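Local coordinates for 11R-lipoxygenase (Gersemia fruticosa, PDB 3VF1), which probably inserts molecular oxygen into polyunsaturated fatty acids as a calcium-dependent lipoxygenase with a non-heme iron centre, at residues P423-I428 / N694-I698; L189-F195 / M429-L434; F55-K59 / D71-G77; D37-S41 / L88-G92; W370-M374 / K606-I612. All coordinates share one frame. Residue numbers count along the deposited sequence, not the author numbering.

Contact 1 of 5, residues P423-I428 / N694-I698. With FE2 (Fe (II) ion), chain E.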
# COMPACT_ATOMS: atom_id res chain seq x y z
N PRO A 423 2.73 -3.75 -12.63
CA PRO A 423 1.41 -4.00 -12.05
C PRO A 423 1.34 -3.72 -10.55
O PRO A 423 0.25 -3.54 -10.01
CB PRO A 423 1.19 -5.50 -12.32
CG PRO A 423 2.55 -6.07 -12.48
CD PRO A 423 3.38 -4.98 -13.10
N HIS A 424 2.49 -3.66 -9.89
CA HIS A 424 2.53 -3.50 -8.44
C HIS A 424 2.68 -2.04 -8.01
O HIS A 424 2.34 -1.69 -6.88
CB HIS A 424 3.67 -4.33 -7.86
CG HIS A 424 3.50 -5.80 -8.08
ND1 HIS A 424 2.50 -6.53 -7.48
CD2 HIS A 424 4.20 -6.68 -8.84
CE1 HIS A 424 2.59 -7.80 -7.86
NE2 HIS A 424 3.61 -7.91 -8.69
N THR A 425 3.19 -1.20 -8.90
CA THR A 425 3.37 0.22 -8.59
C THR A 425 2.26 1.05 -9.24
O THR A 425 2.26 2.28 -9.15
CB THR A 425 4.73 0.75 -9.08
OG1 THR A 425 4.81 0.63 -10.51
CG2 THR A 425 5.87 -0.02 -8.43
N LYS A 426 1.33 0.37 -9.89
CA LYS A 426 0.25 1.04 -10.60
C LYS A 426 -0.67 1.79 -9.65
O LYS A 426 -1.20 1.22 -8.70
CB LYS A 426 -0.56 0.01 -11.39
CG LYS A 426 -1.28 0.59 -12.60
CD LYS A 426 -2.14 -0.46 -13.28
CE LYS A 426 -2.89 0.13 -14.46
NZ LYS A 426 -3.91 -0.82 -15.01
N GLY A 427 -0.83 3.09 -9.89
CA GLY A 427 -1.80 3.89 -9.16
C GLY A 427 -1.27 4.59 -7.93
O GLY A 427 -1.98 5.39 -7.32
N ILE A 428 -0.04 4.29 -7.54
CA ILE A 428 0.51 4.84 -6.30
C ILE A 428 0.77 6.34 -6.39
O ILE A 428 0.58 7.07 -5.42
CB ILE A 428 1.80 4.11 -5.86
CG1 ILE A 428 2.15 4.48 -4.42
CG2 ILE A 428 2.95 4.45 -6.80
CD1 ILE A 428 3.28 3.67 -3.83
N ASN A 694 -2.91 -5.99 -6.26
CA ASN A 694 -1.52 -6.03 -6.72
C ASN A 694 -0.73 -4.79 -6.31
O ASN A 694 0.49 -4.85 -6.16
CB ASN A 694 -1.47 -6.20 -8.24
CG ASN A 694 -1.43 -7.65 -8.66
OD1 ASN A 694 -0.64 -8.44 -8.13
ND2 ASN A 694 -2.27 -8.01 -9.62
N SER A 695 -1.43 -3.67 -6.14
CA SER A 695 -0.75 -2.40 -5.88
C SER A 695 -1.44 -1.56 -4.81
O SER A 695 -2.44 -1.95 -4.23
CB SER A 695 -0.67 -1.58 -7.17
OG SER A 695 -1.96 -1.23 -7.63
N ILE A 696 -0.86 -0.39 -4.56
CA ILE A 696 -1.44 0.61 -3.68
C ILE A 696 -2.17 1.64 -4.52
O ILE A 696 -1.57 2.62 -4.98
CB ILE A 696 -0.35 1.34 -2.87
CG1 ILE A 696 0.40 0.35 -1.98
CG2 ILE A 696 -0.95 2.46 -2.04
CD1 ILE A 696 1.62 0.94 -1.30
N ALA A 697 -3.47 1.43 -4.73
CA ALA A 697 -4.26 2.34 -5.55
C ALA A 697 -5.35 3.02 -4.73
O ALA A 697 -6.24 3.67 -5.29
CB ALA A 697 -4.88 1.59 -6.73
N ILE A 698 -5.28 2.88 -3.41
CA ILE A 698 -6.30 3.45 -2.54
C ILE A 698 -5.78 3.58 -1.10
O ILE A 698 -6.37 4.29 -0.28
CB ILE A 698 -7.58 2.59 -2.55
CG1 ILE A 698 -8.78 3.38 -2.01
CG2 ILE A 698 -7.38 1.31 -1.76
CD1 ILE A 698 -9.25 4.48 -2.94
OXT ILE A 698 -4.78 2.98 -0.72
FE FE2 E . -3.96 2.83 1.41
O HOH W 1 -4.95 4.89 -7.51
O HOH W 2 -6.06 3.82 1.71

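Contact 2 of 5, residues L189-F195 / M429-L434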
# COMPACT_ATOMS: atom_id res chain seq x y z
N LEU A 189 -0.98 15.06 -13.57
CA LEU A 189 -0.12 13.92 -13.86
C LEU A 189 -0.32 13.45 -15.29
O LEU A 189 -1.38 13.68 -15.88
CB LEU A 189 -0.42 12.76 -12.91
CG LEU A 189 0.08 12.87 -11.46
CD1 LEU A 189 -0.52 11.76 -10.62
CD2 LEU A 189 1.60 12.81 -11.41
N PRO A 190 0.70 12.79 -15.86
CA PRO A 190 0.54 12.14 -17.17
C PRO A 190 -0.65 11.19 -17.16
O PRO A 190 -0.86 10.48 -16.18
CB PRO A 190 1.85 11.38 -17.35
CG PRO A 190 2.83 12.15 -16.54
CD PRO A 190 2.08 12.67 -15.36
N LYS A 191 -1.42 11.17 -18.25
CA LYS A 191 -2.64 10.38 -18.30
C LYS A 191 -2.39 8.91 -17.97
O LYS A 191 -3.25 8.23 -17.41
CB LYS A 191 -3.28 10.49 -19.69
CG LYS A 191 -4.80 10.40 -19.68
CD LYS A 191 -5.37 10.55 -21.08
CE LYS A 191 -6.83 11.00 -21.05
NZ LYS A 191 -7.72 10.04 -20.34
N ASP A 192 -1.20 8.42 -18.30
CA ASP A 192 -0.87 7.01 -18.11
C ASP A 192 -0.83 6.57 -16.65
O ASP A 192 -0.96 5.39 -16.35
CB ASP A 192 0.47 6.68 -18.78
CG ASP A 192 0.36 6.56 -20.29
OD1 ASP A 192 -0.67 6.06 -20.77
OD2 ASP A 192 1.32 6.96 -20.98
N VAL A 193 -0.66 7.53 -15.74
CA VAL A 193 -0.58 7.21 -14.32
C VAL A 193 -1.68 7.90 -13.50
O VAL A 193 -1.56 8.06 -12.29
CB VAL A 193 0.79 7.58 -13.72
CG1 VAL A 193 1.89 6.82 -14.45
CG2 VAL A 193 1.02 9.08 -13.79
N GLN A 194 -2.75 8.31 -14.17
CA GLN A 194 -3.87 8.94 -13.49
C GLN A 194 -4.82 7.89 -12.94
O GLN A 194 -4.66 6.70 -13.20
CB GLN A 194 -4.63 9.87 -14.45
CG GLN A 194 -3.90 11.16 -14.77
CD GLN A 194 -4.69 12.06 -15.69
OE1 GLN A 194 -5.77 11.70 -16.16
NE2 GLN A 194 -4.15 13.25 -15.96
N PHE A 195 -5.82 8.34 -12.18
CA PHE A 195 -6.84 7.45 -11.67
C PHE A 195 -7.59 6.79 -12.82
O PHE A 195 -7.95 7.45 -13.79
CB PHE A 195 -7.83 8.23 -10.79
CG PHE A 195 -7.27 8.63 -9.45
CD1 PHE A 195 -6.55 7.74 -8.68
CD2 PHE A 195 -7.46 9.92 -8.98
CE1 PHE A 195 -6.04 8.11 -7.45
CE2 PHE A 195 -6.95 10.30 -7.75
CZ PHE A 195 -6.24 9.40 -6.99
N MET A 429 1.20 6.81 -7.56
CA MET A 429 1.46 8.23 -7.75
C MET A 429 0.17 9.04 -7.70
O MET A 429 0.12 10.12 -7.09
CB MET A 429 2.19 8.48 -9.07
CG MET A 429 3.69 8.28 -8.99
SD MET A 429 4.55 8.59 -10.55
CE MET A 429 3.95 7.23 -11.55
N ALA A 430 -0.88 8.53 -8.33
CA ALA A 430 -2.17 9.20 -8.34
C ALA A 430 -2.71 9.38 -6.92
O ALA A 430 -3.05 10.49 -6.52
CB ALA A 430 -3.17 8.43 -9.19
N ILE A 431 -2.79 8.28 -6.17
CA ILE A 431 -3.38 8.32 -4.83
C ILE A 431 -2.57 9.17 -3.86
O ILE A 431 -3.14 9.85 -3.00
CB ILE A 431 -3.56 6.90 -4.24
CG1 ILE A 431 -4.36 6.96 -2.93
CG2 ILE A 431 -2.21 6.24 -3.98
CD1 ILE A 431 -5.73 7.60 -3.08
N ASN A 432 -1.25 9.14 -3.98
CA ASN A 432 -0.39 9.92 -3.09
C ASN A 432 -0.47 11.41 -3.37
O ASN A 432 -0.35 12.23 -2.46
CB ASN A 432 1.06 9.45 -3.21
CG ASN A 432 1.33 8.19 -2.42
OD1 ASN A 432 0.40 7.51 -1.98
ND2 ASN A 432 2.60 7.86 -2.25
N THR A 433 -0.68 11.77 -4.63
CA THR A 433 -0.84 13.17 -5.00
C THR A 433 -2.13 13.70 -4.38
O THR A 433 -2.17 14.82 -3.89
CB THR A 433 -0.89 13.37 -6.53
OG1 THR A 433 0.34 12.93 -7.11
CG2 THR A 433 -1.12 14.83 -6.87
N LEU A 434 -3.17 12.88 -4.42
CA LEU A 434 -4.44 13.22 -3.78
C LEU A 434 -4.25 13.28 -2.27
O LEU A 434 -4.75 14.20 -1.61
CB LEU A 434 -5.50 12.18 -4.13
CG LEU A 434 -6.90 12.43 -3.55
CD1 LEU A 434 -7.54 13.63 -4.23
CD2 LEU A 434 -7.77 11.20 -3.70
O HOH W 3 -0.74 6.58 -10.40

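Contact 3 of 5, residues F55-K59 / D71-G77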
# COMPACT_ATOMS: atom_id res chain seq x y z
N PHE A 55 0.90 3.91 -41.66
CA PHE A 55 -0.44 3.47 -42.02
C PHE A 55 -1.45 4.33 -41.28
O PHE A 55 -1.09 5.06 -40.36
CB PHE A 55 -0.65 2.00 -41.66
CG PHE A 55 0.22 1.05 -42.43
CD1 PHE A 55 -0.07 0.75 -43.75
CD2 PHE A 55 1.32 0.47 -41.84
CE1 PHE A 55 0.73 -0.12 -44.47
CE2 PHE A 55 2.12 -0.41 -42.55
CZ PHE A 55 1.83 -0.70 -43.86
N SER A 56 -2.72 4.24 -41.67
CA SER A 56 -3.78 5.01 -41.02
C SER A 56 -4.86 4.09 -40.45
O SER A 56 -5.65 3.51 -41.20
CB SER A 56 -4.39 6.01 -41.99
OG SER A 56 -3.51 7.09 -42.23
N LEU A 57 -4.88 3.97 -39.13
CA LEU A 57 -5.87 3.15 -38.44
C LEU A 57 -7.07 4.00 -38.06
O LEU A 57 -6.97 4.89 -37.21
CB LEU A 57 -5.25 2.52 -37.19
CG LEU A 57 -3.98 1.70 -37.43
CD1 LEU A 57 -3.42 1.19 -36.12
CD2 LEU A 57 -4.26 0.55 -38.38
N ASP A 58 -8.21 3.71 -38.68
CA ASP A 58 -9.43 4.45 -38.40
C ASP A 58 -10.21 3.80 -37.27
O ASP A 58 -10.63 2.65 -37.37
CB ASP A 58 -10.31 4.53 -39.66
CG ASP A 58 -9.63 5.26 -40.79
OD1 ASP A 58 -8.80 6.16 -40.52
OD2 ASP A 58 -9.93 4.95 -41.96
N LYS A 59 -10.41 4.55 -36.18
CA LYS A 59 -11.17 4.07 -35.04
C LYS A 59 -12.22 5.09 -34.65
O LYS A 59 -11.91 6.25 -34.38
CB LYS A 59 -10.24 3.79 -33.86
CG LYS A 59 -10.95 3.32 -32.60
CD LYS A 59 -11.73 2.03 -32.84
CE LYS A 59 -12.38 1.54 -31.56
NZ LYS A 59 -13.23 0.33 -31.78
N ASP A 71 -10.28 -4.40 -33.53
CA ASP A 71 -10.33 -3.87 -34.88
C ASP A 71 -9.18 -4.46 -35.69
O ASP A 71 -8.01 -4.29 -35.32
CB ASP A 71 -10.25 -2.35 -34.88
CG ASP A 71 -11.40 -1.70 -34.15
OD1 ASP A 71 -12.49 -1.56 -34.75
OD2 ASP A 71 -11.23 -1.33 -32.97
N THR A 72 -9.50 -5.14 -36.78
CA THR A 72 -8.48 -5.77 -37.61
C THR A 72 -8.29 -4.98 -38.90
O THR A 72 -9.26 -4.55 -39.53
CB THR A 72 -8.85 -7.23 -37.94
OG1 THR A 72 -8.86 -8.00 -36.74
CG2 THR A 72 -7.85 -7.83 -38.92
N TYR A 73 -7.03 -4.81 -39.30
CA TYR A 73 -6.70 -4.04 -40.49
C TYR A 73 -5.75 -4.82 -41.40
O TYR A 73 -4.74 -5.35 -40.94
CB TYR A 73 -6.03 -2.72 -40.09
CG TYR A 73 -6.84 -1.87 -39.14
CD1 TYR A 73 -6.87 -2.14 -37.78
CD2 TYR A 73 -7.58 -0.78 -39.61
CE1 TYR A 73 -7.60 -1.36 -36.91
CE2 TYR A 73 -8.32 0.00 -38.74
CZ TYR A 73 -8.33 -0.29 -37.39
OH TYR A 73 -9.06 0.49 -36.53
N ASP A 74 -6.09 -4.88 -42.68
CA ASP A 74 -5.19 -5.45 -43.68
C ASP A 74 -4.40 -4.32 -44.33
O ASP A 74 -4.97 -3.28 -44.67
CB ASP A 74 -5.98 -6.22 -44.74
CG ASP A 74 -6.66 -7.46 -44.18
OD1 ASP A 74 -6.06 -8.12 -43.30
OD2 ASP A 74 -7.78 -7.78 -44.62
N GLN A 75 -3.10 -4.52 -44.49
CA GLN A 75 -2.23 -3.46 -45.00
C GLN A 75 -1.13 -3.98 -45.91
O GLN A 75 -0.93 -5.19 -46.04
CB GLN A 75 -1.61 -2.69 -43.83
CG GLN A 75 -2.62 -2.00 -42.92
CD GLN A 75 -3.34 -0.86 -43.61
OE1 GLN A 75 -3.28 -0.71 -44.83
NE2 GLN A 75 -4.02 -0.03 -42.82
N SER A 76 -0.42 -3.05 -46.54
CA SER A 76 0.69 -3.39 -47.42
C SER A 76 1.73 -2.27 -47.44
O SER A 76 1.38 -1.09 -47.52
CB SER A 76 0.18 -3.64 -48.84
OG SER A 76 1.26 -3.91 -49.73
N GLY A 77 3.00 -2.63 -47.38
CA GLY A 77 4.07 -1.65 -47.37
C GLY A 77 5.46 -2.27 -47.45
O GLY A 77 5.60 -3.47 -47.68

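Contact 4 of 5, residues D37-S41 / L88-G92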
# COMPACT_ATOMS: atom_id res chain seq x y z
N ASP A 37 -13.32 10.45 -32.69
CA ASP A 37 -12.28 10.09 -33.64
C ASP A 37 -11.01 9.65 -32.93
O ASP A 37 -10.17 10.47 -32.56
CB ASP A 37 -11.98 11.27 -34.57
CG ASP A 37 -11.37 10.84 -35.89
OD1 ASP A 37 -10.23 10.32 -35.87
OD2 ASP A 37 -12.02 11.02 -36.93
N ALA A 38 -10.86 8.34 -32.74
CA ALA A 38 -9.68 7.79 -32.07
C ALA A 38 -8.71 7.21 -33.08
O ALA A 38 -7.91 6.33 -32.75
CB ALA A 38 -10.10 6.74 -31.07
N SER A 39 -8.77 7.70 -34.31
CA SER A 39 -7.90 7.22 -35.38
C SER A 39 -6.44 7.58 -35.11
O SER A 39 -6.14 8.66 -34.60
CB SER A 39 -8.33 7.81 -36.72
OG SER A 39 -9.67 7.46 -37.02
N VAL A 40 -5.54 6.67 -35.47
CA VAL A 40 -4.11 6.89 -35.30
C VAL A 40 -3.36 6.33 -36.50
O VAL A 40 -3.95 5.71 -37.38
CB VAL A 40 -3.58 6.20 -34.03
CG1 VAL A 40 -4.28 6.77 -32.79
CG2 VAL A 40 -3.77 4.70 -34.11
N SER A 41 -2.05 6.56 -36.53
CA SER A 41 -1.20 6.00 -37.56
C SER A 41 -0.16 5.08 -36.93
O SER A 41 0.30 5.34 -35.82
CB SER A 41 -0.51 7.12 -38.36
OG SER A 41 0.28 7.93 -37.51
N LEU A 88 3.09 4.83 -32.70
CA LEU A 88 1.70 5.25 -32.82
C LEU A 88 1.59 6.77 -32.68
O LEU A 88 2.23 7.36 -31.81
CB LEU A 88 0.84 4.56 -31.77
CG LEU A 88 0.73 3.04 -31.93
CD1 LEU A 88 0.21 2.40 -30.65
CD2 LEU A 88 -0.17 2.70 -33.11
N LYS A 89 0.79 7.38 -33.54
CA LYS A 89 0.64 8.83 -33.54
C LYS A 89 -0.82 9.20 -33.77
O LYS A 89 -1.50 8.60 -34.60
CB LYS A 89 1.50 9.44 -34.65
CG LYS A 89 1.31 10.94 -34.86
CD LYS A 89 1.85 11.76 -33.70
CE LYS A 89 1.58 13.24 -33.89
NZ LYS A 89 2.08 14.05 -32.75
N GLU A 90 -1.30 10.19 -33.02
CA GLU A 90 -2.68 10.64 -33.17
C GLU A 90 -2.92 11.08 -34.61
O GLU A 90 -2.21 11.92 -35.15
CB GLU A 90 -2.99 11.78 -32.19
CG GLU A 90 -2.29 13.10 -32.50
CD GLU A 90 -3.07 13.96 -33.49
OE1 GLU A 90 -4.22 13.60 -33.82
OE2 GLU A 90 -2.52 14.99 -33.93
N ASN A 91 -3.93 10.48 -35.23
CA ASN A 91 -4.24 10.74 -36.63
C ASN A 91 -5.66 11.28 -36.77
O ASN A 91 -6.17 11.43 -37.88
CB ASN A 91 -4.08 9.45 -37.44
CG ASN A 91 -4.35 9.65 -38.92
OD1 ASN A 91 -5.43 9.31 -39.42
ND2 ASN A 91 -3.38 10.20 -39.63
N GLY A 92 -6.28 11.59 -35.63
CA GLY A 92 -7.65 12.05 -35.62
C GLY A 92 -7.80 13.48 -36.11
O GLY A 92 -6.92 14.31 -35.90

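Contact 5 of 5, residues W370-M374 / K606-I612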
# COMPACT_ATOMS: atom_id res chain seq x y z
N TRP A 370 -14.23 -0.23 35.24
CA TRP A 370 -14.37 0.94 34.38
C TRP A 370 -13.03 1.63 34.15
O TRP A 370 -12.74 2.09 33.05
CB TRP A 370 -15.38 1.93 34.97
CG TRP A 370 -16.81 1.54 34.72
CD1 TRP A 370 -17.76 1.25 35.66
CD2 TRP A 370 -17.45 1.39 33.44
NE1 TRP A 370 -18.95 0.93 35.04
CE2 TRP A 370 -18.78 1.01 33.69
CE3 TRP A 370 -17.02 1.54 32.12
CZ2 TRP A 370 -19.69 0.78 32.66
CZ3 TRP A 370 -17.92 1.31 31.10
CH2 TRP A 370 -19.24 0.93 31.37
N ASP A 371 -12.21 1.70 35.20
CA ASP A 371 -10.88 2.28 35.08
C ASP A 371 -10.04 1.50 34.08
O ASP A 371 -9.36 2.08 33.24
CB ASP A 371 -10.17 2.31 36.44
CG ASP A 371 -10.40 3.61 37.20
OD1 ASP A 371 -11.23 4.42 36.76
OD2 ASP A 371 -9.74 3.81 38.24
N TRP A 372 -10.08 0.18 34.19
CA TRP A 372 -9.32 -0.69 33.30
C TRP A 372 -9.75 -0.50 31.85
O TRP A 372 -8.91 -0.47 30.95
CB TRP A 372 -9.48 -2.15 33.71
CG TRP A 372 -8.75 -3.10 32.80
CD1 TRP A 372 -9.29 -4.13 32.09
CD2 TRP A 372 -7.35 -3.08 32.50
NE1 TRP A 372 -8.30 -4.77 31.37
CE2 TRP A 372 -7.11 -4.14 31.60
CE3 TRP A 372 -6.28 -2.28 32.90
CZ2 TRP A 372 -5.84 -4.42 31.10
CZ3 TRP A 372 -5.02 -2.55 32.40
CH2 TRP A 372 -4.81 -3.61 31.51
N ILE A 373 -11.05 -0.37 31.63
CA ILE A 373 -11.58 -0.13 30.29
C ILE A 373 -11.07 1.21 29.76
O ILE A 373 -10.68 1.32 28.60
CB ILE A 373 -13.12 -0.16 30.27
CG1 ILE A 373 -13.61 -1.60 30.36
CG2 ILE A 373 -13.66 0.49 29.00
CD1 ILE A 373 -15.11 -1.74 30.52
N MET A 374 -11.08 2.23 30.62
CA MET A 374 -10.58 3.54 30.23
C MET A 374 -9.11 3.45 29.82
O MET A 374 -8.72 3.97 28.78
CB MET A 374 -10.74 4.53 31.39
CG MET A 374 -10.11 5.90 31.14
SD MET A 374 -10.94 6.85 29.84
CE MET A 374 -12.36 7.49 30.74
N LYS A 606 -12.31 7.18 39.28
CA LYS A 606 -13.08 8.28 38.70
C LYS A 606 -13.86 7.86 37.45
O LYS A 606 -14.75 8.58 37.00
CB LYS A 606 -12.17 9.46 38.36
CG LYS A 606 -11.42 10.04 39.55
CD LYS A 606 -12.39 10.51 40.63
CE LYS A 606 -11.66 11.20 41.77
NZ LYS A 606 -12.59 11.58 42.87
N SER A 607 -13.52 6.70 36.89
CA SER A 607 -14.09 6.29 35.61
C SER A 607 -15.46 5.63 35.73
O SER A 607 -15.73 4.88 36.68
CB SER A 607 -13.14 5.34 34.87
OG SER A 607 -11.89 5.96 34.63
N ASN A 608 -16.31 5.92 34.76
CA ASN A 608 -17.61 5.27 34.63
C ASN A 608 -18.10 5.43 33.20
O ASN A 608 -17.41 6.02 32.36
CB ASN A 608 -18.62 5.85 35.62
CG ASN A 608 -18.86 7.32 35.41
OD1 ASN A 608 -19.46 7.73 34.41
ND2 ASN A 608 -18.42 8.14 36.35
N HIS A 609 -19.29 4.92 32.90
CA HIS A 609 -19.79 4.91 31.54
C HIS A 609 -19.86 6.31 30.93
O HIS A 609 -19.30 6.55 29.85
CB HIS A 609 -21.16 4.24 31.49
CG HIS A 609 -21.48 3.62 30.16
ND1 HIS A 609 -22.21 2.46 30.03
CD2 HIS A 609 -21.17 4.01 28.90
CE1 HIS A 609 -22.33 2.16 28.75
NE2 HIS A 609 -21.71 3.08 28.05
N LYS A 610 -20.52 7.24 31.61
CA LYS A 610 -20.72 8.58 31.07
C LYS A 610 -19.41 9.36 30.93
O LYS A 610 -19.25 10.15 29.99
CB LYS A 610 -21.70 9.37 31.94
CG LYS A 610 -23.15 8.93 31.80
CD LYS A 610 -23.70 9.22 30.41
CE LYS A 610 -25.16 8.81 30.29
NZ LYS A 610 -25.72 9.08 28.93
N VAL A 611 -18.48 9.14 31.85
CA VAL A 611 -17.18 9.80 31.76
C VAL A 611 -16.46 9.36 30.50
O VAL A 611 -15.86 10.17 29.80
CB VAL A 611 -16.29 9.46 32.97
CG1 VAL A 611 -14.85 9.91 32.73
CG2 VAL A 611 -16.85 10.09 34.24
N ILE A 612 -16.54 8.07 30.21
CA ILE A 612 -15.90 7.50 29.03
C ILE A 612 -16.53 8.06 27.75
O ILE A 612 -15.82 8.36 26.79
CB ILE A 612 -15.99 5.96 29.04
CG1 ILE A 612 -14.97 5.40 30.04
CG2 ILE A 612 -15.73 5.39 27.65
CD1 ILE A 612 -15.10 3.91 30.29
O HOH W 4 -14.14 3.57 38.26
O HOH W 5 -9.96 7.49 36.94

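Contact 1 of 5, residues P423-I428 / N694-I698
The C-terminal tail 694-698 runs alongside the end of helix 416-425 and the turn that follows it. At Pro-423 the carbonyl O lies 3.6 Å from both Asn-694 CB and Ser-695 CB, bringing the weakly bonded end of helix 416-425 against the tail. His-424 follows with a side-chain hydrogen bond: its ND1 donates to Asn-694 O over 2.9 Å, with the acceptor near the ring plane, while its NE2 is hydrogen-bonded to Tyr-645. The same carbonyl, Asn-694 O, also receives a CA-H...O contact from His-424 CA at 3.3 Å. The tail held here is the C-terminus typical of lipoxygenases: the OXT of Ile-698 binds the iron at 2.3 Å, and His-392, His-397, His-575 and Asn-579 also bind the metal, as does a water at 2.4 Å. From Thr-425 to Ile-428 the backbone makes a type II beta turn, which exposes the carbonyl of Lys-426 to the hydroxyl of Ser-695 (OG to O 2.8 Å, OG donating). Gly-427 sits at the N-cap of helix 428-438; a CB there would crowd Ala-697 CB and jam against the preceding carbonyl, and a water links Gly-427 O with Ala-697 O. Ile-428 completes the contact, its CD1 4.1 Å from Ile-696 CD1, and the side chain of Ile-696 in turn packs on His-397 and His-575.

Contact 2 of 5, residues L189-F195 / M429-L434
The closest backbone approach is between Gln-194 and Ala-430, whose CA atoms are 5.4 Å apart, where an irregular segment passes a turn of helix 428-438. Within 189-195 the chain folds on itself: a 3-10 turn at 191-192 is closed by Val-193 N to Pro-190 O at 3.0 Å, and Gln-194 NE2 reaches back to Leu-189 O at 2.8 Å. This compact shape presents Leu-189, Val-193 and Phe-195 to the helix. A water joins the two backbones, donating to Val-193 O at 2.5 Å and accepting from Ala-430 N at 2.8 Å, which serves an amide in the first turn of the helix.

The side chains illustrate how a small residue makes room for large ones. Ala-430 CB sits over the face of the Phe-195 ring, 3.8 Å from its centroid in a CH-pi contact, and the ring extends on to Leu-434, CZ to CD2 being 4.1 Å. From the same segment, Leu-189 CD1 lies 3.8 Å from both Ala-430 CA and Thr-433 OG1, while Val-193 CG1 meets Met-429 CE at 3.6 Å; Val-193 and Met-429 both touch Trp-408 of helix 369-410. Asp-192 accepts a hydrogen bond from Trp-126 N and Lys-191 makes a cation-pi contact with this PLAT tryptophan. The arrangement thus joins the segment following helix 148-164 to the helical core of the lipoxygenase fold, on a helix whose Ile-431 packs against the iron ligand His-397.

Contact 3 of 5, residues F55-K59 / D71-G77
When two strands belong to different sheets, their side chains must span the gap, and their rotamers decide how. Strands 55-57 and 71-77 run antiparallel at 170°, with axes 9.0 Å apart. Phe-55, with chi1 in the m well, turns its ring onto the second strand: Gln-75 CB lies over one face, 4.0 Å from the centroid, while Ser-76 O approaches the ring edge, 3.3 Å from CE1. Gly-77 lets the ring end come close, since a CB there would stand only 3.1 Å from Phe-55 CZ. Gln-75 itself is folded, m at both chi1 and chi2, so its chain stays between the strands.

The two strands lie at the edges of the two four-stranded antiparallel sheets that stack as the PLAT beta sandwich: strand 55-57 pairs with strand 40-46, strand 70-77 with strand 20-28, and the layers meet through side chains. Leu-57, an mt rotamer, sets CD2 almost squarely over the Tyr-73 ring, 3.7 Å from its centroid and 15° off the normal. The m rotamer of Tyr-73 extends the phenol across the gap, where OH donates to the backbone O of Asp-58 at 2.8 Å; Asp-58 is a predicted calcium-binding residue. Lys-59 makes one bend, p at chi2, with its other torsions trans, which carries NZ to Asp-71 OD2 in a salt bridge of 2.9 Å.

Contact 4 of 5, residues D37-S41 / L88-G92
Backbone hydrogen bonds dominate this meeting of strands 40-46 and 83-90. Ser-41 and Lys-89 form an antiparallel hydrogen-bonded pair, Ser-41 N to Lys-89 O at 2.9 Å and Lys-89 N to Ser-41 O at 3.1 Å; beside it Val-40 and Glu-90 make a non-hydrogen-bonded pair. The pairing then carries on past the strand end, where Asn-91 N donates to Ser-39 O at 2.9 Å.

Side chains add polar bonds of their own: Ser-41 OG donates weakly to Lys-89 O at 3.5 Å, and within the loop that leads into strand 40-46 Asp-37 OD1 accepts from Ser-39 OG at 3.1 Å and, more weakly, from Ser-39 N at 3.4 Å; Ser-39 OG is also bonded with Lys-59 N.

Apolar and steric contacts fill the remainder. Val-40 CG2 meets Leu-88 CD2 at 4.2 Å, and Asn-91 CB lies 3.3 Å from Val-40 C. Gly-92 fits tightly beside Asp-37, its CA 3.1 Å from OD1; a CB would clash with Asp-37 O.

Strands 40-46 and 83-90 are neighbours in one of the two four-stranded antiparallel sheets that form the PLAT, C2-like beta sandwich; Asp-58, close to Ser-39, and Asp-98, near Glu-90, are predicted to bind calcium.

Contact 5 of 5, residues W370-M374 / K606-I612
A broad indole and a branched isoleucine shape this contact between a helix and the start of another. The indole of Trp-370 is the broad surface here: Asn-608 CA lies over its five-membered ring, 4.1 Å from the centroid, and His-609 CB sits off-centre over the six-membered ring, 4.3 Å from that centroid. The backbone at the head of helix 609-615 therefore rests on the indole as on a plate, while the CD1 of Ile-612 comes within 3.6 Å of Trp-370 CE3. That same methyl, Ile-612 CD1, reaches Ile-373 CG2 at 3.9 Å, so Ile-612 acts as a bump between the side chains of Trp-370, Ile-373 and Met-374, whose CE closes on Ile-612 CG1 at 3.4 Å and on Val-611 CG1 at 4.0 Å.

Asn-608 is the N-cap of helix 609-615, its OD1 accepting from Val-611 N at 3.1 Å, and the contact joins this helix to the beginning of the long helix 369-410 of the lipoxygenase fold, far from the iron site. Ser-607, just before the cap, fits into the space beside Asp-371 and Met-374: its N donates to Asp-371 OD1 at 3.2 Å and its OG, weakly, to the same oxygen at 2.7 Å, though the position of Asp-371 OD1 is less sure, and its OG also lies 3.7 Å from Met-374 CB. Asp-371 OD2 turns to Gly-605 N, and a water donates to Ser-607 O at 2.6 Å.

Contacts 3 and 4 share the PLAT sandwich: their centres are 11 Å apart, strands 55-57 and 40-46 are neighbours in one sheet, and both segments of contact 3 fall between those of contact 4 in sequence. Contacts 1 and 2, also 11 Å apart, touch through Ile-431 beside the iron site and use the successive helices 416-425 and 428-438; their segments alternate along the chain. Contact 5 alternates with both but lies remote, its centre 43 Å from that of contact 1 and 75 Å from that of contact 3. Contact 2 lies between the sandwich, where calcium is predicted to bind, and the iron centre, joining a segment that touches the PLAT domain to a helix beside the metal.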